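Local coordinates for L-Ala-D/L-Glu epimerase, a muconate lactonizing enzyme (Klebsiella pneumoniae subsp. pneumoniae MGH 78578, PDB 3FCP), which belongs to the muconate lactonizing enzyme branch of the enolase superfamily and binds a magnesium ion in its barrel domain, at residues I49-I55 / M303-G309; E63-I68 / N102-K106. All blocks are in the same frame, centred on the assembly; numbering follows the deposited sequence.

Interaction 1 of 2, residues I49-I55 / M303-G309; sequences IGEATTI and MLEGTVG
A carboxylate held out from a strand can gather the amides at the start of a helix that lies far off in sequence. From Ile49 the chain runs as extended strand; Ile49, Glu51 and Thr53 point toward 303-309, Ala52 away. The segments run in opposite senses, with Glu51 CA 4.8 Å from Gly309 CA, Thr53 CA 5.6 Å from Glu305 CA and Thr54 CA 5.3 Å from Met303 CA; Leu304 is left-handed (phi/psi 66/46) before the N-cap Gly306. Ile49 CD1 touches Val308 CG2 at 3.9 Å, and Gly50 C packs on Val308 CG1 at 3.7 Å. Glu51 (chi1 and chi2 t) reaches into the first turn of helix 307-317: OE2 accepts from Gly306 N and OE1 from Gly309 N, both at 2.7 Å, and a water joins OE1 to Val308 N, 3.0 Å from each. This junction, where the edge strand of the N-terminal domain's antiparallel sheet meets the barrel domain, is characteristic of the enolase superfamily. Thr53 (chi1 m) donates a hydrogen bond from OG1 to Glu51 OE2 at 2.7 Å; a second water bridges Thr53 N (3.0 Å) to Glu305 OE2 (2.6 Å), while Glu305 OE1 takes Met303 N at 3.0 Å and also bonds Thr302. Thr54 OG1 meets Met303 CE at 3.6 Å. Last, Ile55 (chi1 m, chi2 t) rests CD1 4.0 Å from Leu304 CG and 4.3 Å from Met303 CE.

Interaction 2 of 2, residues E63-I68 / N102-K106; sequences ESPEAI and NTFAK
Two helix starts can be joined by one acidic side chain reaching from the loop before the first to the first turn of the second. The helices begin at Pro65 and Thr103, with Ser64 and Asn102 at the N-cap positions; Asn102 has a left-handed backbone (phi/psi 52/45). CA atoms come nearest at Ile68 CA and Ala105 CA, 5.2 Å; Glu63 CA and Asn102 CA stand 7.0 Å apart. Among direct polar contacts, Glu63 (chi1 m, chi2 t) lets OE1 accept from Phe104 N at 3.1 Å. Ser64 caps its own helix, OG accepting from Ala67 N at 3.1 Å. Asn102 ND2 donates to Lys100 O of its own chain and to Val62 O of the second subunit. Water extends the link: one molecule takes Asn102 N at 2.8 Å and donates weakly to Glu63 OE2 at 3.3 Å. Apolar contact comes from Ile68, whose CD1 reaches Phe104 CB at 3.5 Å and CG2 Ala105 CB at 4.2 Å. Together these join helices 65-80 and 103-121 of the alpha-helical part of the enolase-type N-terminal domain.

How the interactions relate
Interaction 2 is nested in the chain loop that interaction 1 closes, and their centres lie 11 Å apart. Strand 47-53 serves both: Glu51 and Thr53 face the barrel-domain segment, whereas Ala52 turns to the helices, its CB 3.2 Å from Phe104 O and 3.7 Å from Ile68 CG2. Phe104 also packs its CE1 3.2 Å from Thr53 O and touches Met303, so the helix pair meets the domain junction directly. Thr54 CG2 adds a contact of 3.7 Å to Glu63 O. The magnesium ion, held by Asn201, Asp250 and Glu251, lies about 7 Å from the Met303 side chain and about 10 Å from that of Phe104, so Met303 of interaction 1 comes nearer the metal than Phe104 of interaction 2.

Interaction 1 of 2, residues I49-I55 / M303-G309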
loop_
_atom_site.group_PDB
_atom_site.type_symbol
_atom_site.label_atom_id
_atom_site.label_comp_id
_atom_site.label_asym_id
_atom_site.label_seq_id
_atom_site.Cartn_x
_atom_site.Cartn_y
_atom_site.Cartn_z
ATOM N N ILE A 49 28.151 34.880 -20.169
ATOM C CA ILE A 49 29.102 33.924 -19.622
ATOM C C ILE A 49 28.431 32.955 -18.662
ATOM O O ILE A 49 27.366 33.240 -18.104
ATOM C CB ILE A 49 30.287 34.617 -18.894
ATOM C CG1 ILE A 49 29.767 35.533 -17.787
ATOM C CG2 ILE A 49 31.144 35.379 -19.904
ATOM C CD1 ILE A 49 30.876 36.166 -16.950
ATOM N N GLY A 50 29.063 31.804 -18.477
ATOM C CA GLY A 50 28.508 30.798 -17.593
ATOM C C GLY A 50 29.602 29.947 -16.994
ATOM O O GLY A 50 30.751 30.007 -17.436
ATOM N N GLU A 51 29.242 29.143 -16.001
ATOM C CA GLU A 51 30.214 28.289 -15.330
ATOM C C GLU A 51 29.666 26.920 -14.947
ATOM O O GLU A 51 28.555 26.807 -14.442
ATOM C CB GLU A 51 30.710 28.975 -14.053
ATOM C CG GLU A 51 31.720 28.151 -13.273
ATOM C CD GLU A 51 32.109 28.790 -11.943
ATOM O OE1 GLU A 51 31.895 30.007 -11.772
ATOM O OE2 GLU A 51 32.640 28.070 -11.072
ATOM N N ALA A 52 30.464 25.886 -15.185
ATOM C CA ALA A 52 30.092 24.524 -14.807
ATOM C C ALA A 52 31.299 24.021 -14.025
ATOM O O ALA A 52 32.392 23.875 -14.576
ATOM C CB ALA A 52 29.850 23.661 -16.037
ATOM N N THR A 53 31.097 23.780 -12.736
ATOM C CA THR A 53 32.167 23.317 -11.868
ATOM C C THR A 53 31.725 22.127 -11.023
ATOM O O THR A 53 30.541 21.964 -10.731
ATOM C CB THR A 53 32.616 24.458 -10.920
ATOM O OG1 THR A 53 33.236 25.498 -11.691
ATOM C CG2 THR A 53 33.592 23.951 -9.875
ATOM N N THR A 54 32.682 21.288 -10.647
ATOM C CA THR A 54 32.379 20.155 -9.796
ATOM C C THR A 54 33.464 20.019 -8.738
ATOM O O THR A 54 34.385 20.838 -8.664
ATOM C CB THR A 54 32.276 18.836 -10.578
ATOM O OG1 THR A 54 31.761 17.822 -9.707
ATOM C CG2 THR A 54 33.638 18.401 -11.099
ATOM N N ILE A 55 33.353 18.973 -7.930
ATOM C CA ILE A 55 34.297 18.726 -6.854
ATOM C C ILE A 55 35.038 17.406 -7.052
ATOM O O ILE A 55 34.423 16.374 -7.294
ATOM C CB ILE A 55 33.550 18.670 -5.493
ATOM C CG1 ILE A 55 32.700 19.933 -5.315
ATOM C CG2 ILE A 55 34.538 18.539 -4.353
ATOM C CD1 ILE A 55 31.677 19.848 -4.179
ATOM N N MET A 303 28.193 23.570 -5.876
ATOM C CA MET A 303 29.155 22.559 -6.287
ATOM C C MET A 303 30.516 23.250 -6.106
ATOM O O MET A 303 31.533 22.852 -6.686
ATOM C CB MET A 303 28.938 22.153 -7.748
ATOM C CG MET A 303 27.716 21.252 -7.996
ATOM S SD MET A 303 27.642 19.707 -7.042
ATOM C CE MET A 303 29.106 18.919 -7.526
ATOM N N LEU A 304 30.502 24.283 -5.266
ATOM C CA LEU A 304 31.672 25.106 -4.961
ATOM C C LEU A 304 32.126 25.893 -6.192
ATOM O O LEU A 304 33.309 25.934 -6.526
ATOM C CB LEU A 304 32.821 24.249 -4.405
ATOM C CG LEU A 304 32.545 23.585 -3.046
ATOM C CD1 LEU A 304 33.793 22.856 -2.547
ATOM C CD2 LEU A 304 32.126 24.638 -2.042
ATOM N N GLU A 305 31.159 26.512 -6.865
ATOM C CA GLU A 305 31.424 27.324 -8.045
ATOM C C GLU A 305 32.177 28.594 -7.662
ATOM O O GLU A 305 32.143 29.021 -6.505
ATOM C CB GLU A 305 30.107 27.767 -8.705
ATOM C CG GLU A 305 29.293 26.699 -9.424
ATOM C CD GLU A 305 28.436 25.848 -8.502
ATOM O OE1 GLU A 305 28.307 26.169 -7.299
ATOM O OE2 GLU A 305 27.877 24.851 -8.998
ATOM N N GLY A 306 32.848 29.191 -8.647
ATOM C CA GLY A 306 33.530 30.449 -8.426
ATOM C C GLY A 306 32.445 31.518 -8.471
ATOM O O GLY A 306 31.266 31.203 -8.305
ATOM N N THR A 307 32.820 32.768 -8.721
ATOM C CA THR A 307 31.856 33.859 -8.758
ATOM C C THR A 307 30.769 33.763 -9.837
ATOM O O THR A 307 29.613 34.087 -9.571
ATOM C CB THR A 307 32.573 35.223 -8.899
ATOM O OG1 THR A 307 33.423 35.428 -7.762
ATOM C CG2 THR A 307 31.561 36.365 -8.976
ATOM N N VAL A 308 31.124 33.325 -11.042
ATOM C CA VAL A 308 30.129 33.229 -12.113
ATOM C C VAL A 308 29.007 32.239 -11.785
ATOM O O VAL A 308 27.830 32.609 -11.775
ATOM C CB VAL A 308 30.783 32.827 -13.456
ATOM C CG1 VAL A 308 29.704 32.640 -14.520
ATOM C CG2 VAL A 308 31.777 33.922 -13.906
ATOM N N GLY A 309 29.379 30.990 -11.513
ATOM C CA GLY A 309 28.397 29.968 -11.192
ATOM C C GLY A 309 27.643 30.261 -9.906
ATOM O O GLY A 309 26.466 29.918 -9.762
HETATM O O HOH W 1 33.805 32.262 -11.696
HETATM O O HOH W 2 28.468 23.975 -11.363
#

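Interaction 2 of 2, residues E63-I68 / N102-K106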
loop_
_atom_site.group_PDB
_atom_site.type_symbol
_atom_site.label_atom_id
_atom_site.label_comp_id
_atom_site.label_asym_id
_atom_site.label_seq_id
_atom_site.Cartn_x
_atom_site.Cartn_y
_atom_site.Cartn_z
ATOM N N GLU A 63 30.095 13.839 -13.882
ATOM C CA GLU A 63 30.589 14.788 -14.879
ATOM C C GLU A 63 31.868 15.489 -14.424
ATOM O O GLU A 63 31.862 16.261 -13.467
ATOM C CB GLU A 63 29.501 15.828 -15.190
ATOM C CG GLU A 63 28.235 15.231 -15.816
ATOM C CD GLU A 63 27.159 16.274 -16.112
ATOM O OE1 GLU A 63 27.445 17.255 -16.835
ATOM O OE2 GLU A 63 26.020 16.101 -15.631
ATOM N N SER A 64 32.967 15.214 -15.117
ATOM C CA SER A 64 34.256 15.813 -14.785
ATOM C C SER A 64 34.456 17.110 -15.563
ATOM O O SER A 64 33.731 17.385 -16.520
ATOM C CB SER A 64 35.384 14.848 -15.142
ATOM O OG SER A 64 35.442 14.667 -16.548
ATOM N N PRO A 65 35.439 17.928 -15.158
ATOM C CA PRO A 65 35.674 19.180 -15.885
ATOM C C PRO A 65 36.015 18.921 -17.356
ATOM O O PRO A 65 35.596 19.669 -18.237
ATOM C CB PRO A 65 36.837 19.813 -15.119
ATOM C CG PRO A 65 36.600 19.347 -13.701
ATOM C CD PRO A 65 36.229 17.885 -13.910
ATOM N N GLU A 66 36.772 17.861 -17.630
ATOM C CA GLU A 66 37.127 17.581 -19.013
ATOM C C GLU A 66 35.949 17.038 -19.837
ATOM O O GLU A 66 35.829 17.346 -21.023
ATOM C CB GLU A 66 38.340 16.638 -19.092
ATOM C CG GLU A 66 38.562 15.736 -17.895
ATOM C CD GLU A 66 39.078 16.476 -16.670
ATOM O OE1 GLU A 66 38.286 16.689 -15.737
ATOM O OE2 GLU A 66 40.271 16.845 -16.640
ATOM N N ALA A 67 35.071 16.257 -19.215
ATOM C CA ALA A 67 33.911 15.721 -19.929
ATOM C C ALA A 67 32.910 16.852 -20.166
ATOM O O ALA A 67 32.220 16.888 -21.185
ATOM C CB ALA A 67 33.254 14.604 -19.121
ATOM N N ILE A 68 32.830 17.768 -19.205
ATOM C CA ILE A 68 31.935 18.909 -19.315
ATOM C C ILE A 68 32.404 19.767 -20.490
ATOM O O ILE A 68 31.602 20.189 -21.331
ATOM C CB ILE A 68 31.945 19.726 -18.006
ATOM C CG1 ILE A 68 31.214 18.938 -16.916
ATOM C CG2 ILE A 68 31.296 21.095 -18.224
ATOM C CD1 ILE A 68 31.377 19.512 -15.525
ATOM N N ASN A 102 24.234 15.301 -18.822
ATOM C CA ASN A 102 25.199 16.378 -19.005
ATOM C C ASN A 102 24.616 17.709 -18.536
ATOM O O ASN A 102 24.747 18.734 -19.213
ATOM C CB ASN A 102 25.603 16.457 -20.479
ATOM C CG ASN A 102 26.531 15.325 -20.886
ATOM O OD1 ASN A 102 27.754 15.450 -20.791
ATOM N ND2 ASN A 102 25.953 14.206 -21.322
ATOM N N THR A 103 23.974 17.677 -17.371
ATOM C CA THR A 103 23.346 18.859 -16.791
ATOM C C THR A 103 24.346 19.949 -16.398
ATOM O O THR A 103 24.003 21.134 -16.377
ATOM C CB THR A 103 22.496 18.475 -15.551
ATOM O OG1 THR A 103 23.328 17.823 -14.582
ATOM C CG2 THR A 103 21.359 17.532 -15.950
ATOM N N PHE A 104 25.574 19.552 -16.071
ATOM C CA PHE A 104 26.597 20.522 -15.697
ATOM C C PHE A 104 26.919 21.392 -16.919
ATOM O O PHE A 104 26.946 22.621 -16.827
ATOM C CB PHE A 104 27.866 19.814 -15.197
ATOM C CG PHE A 104 27.795 19.383 -13.746
ATOM C CD1 PHE A 104 28.722 19.862 -12.820
ATOM C CD2 PHE A 104 26.810 18.499 -13.309
ATOM C CE1 PHE A 104 28.670 19.467 -11.474
ATOM C CE2 PHE A 104 26.743 18.094 -11.968
ATOM C CZ PHE A 104 27.676 18.579 -11.047
ATOM N N ALA A 105 27.153 20.747 -18.060
ATOM C CA ALA A 105 27.443 21.458 -19.302
ATOM C C ALA A 105 26.240 22.333 -19.686
ATOM O O ALA A 105 26.401 23.488 -20.061
ATOM C CB ALA A 105 27.745 20.461 -20.419
ATOM N N LYS A 106 25.036 21.774 -19.595
ATOM C CA LYS A 106 23.828 22.522 -19.930
ATOM C C LYS A 106 23.659 23.738 -19.023
ATOM O O LYS A 106 23.224 24.798 -19.469
ATOM C CB LYS A 106 22.594 21.623 -19.820
ATOM C CG LYS A 106 22.531 20.537 -20.881
ATOM C CD LYS A 106 21.394 19.550 -20.611
ATOM C CE LYS A 106 21.311 18.493 -21.708
ATOM N NZ LYS A 106 20.335 17.404 -21.378
HETATM O O HOH W 3 25.518 13.277 -17.315
HETATM O O HOH W 4 29.333 16.739 -19.180
HETATM O O HOH W 5 29.970 14.781 -21.851
#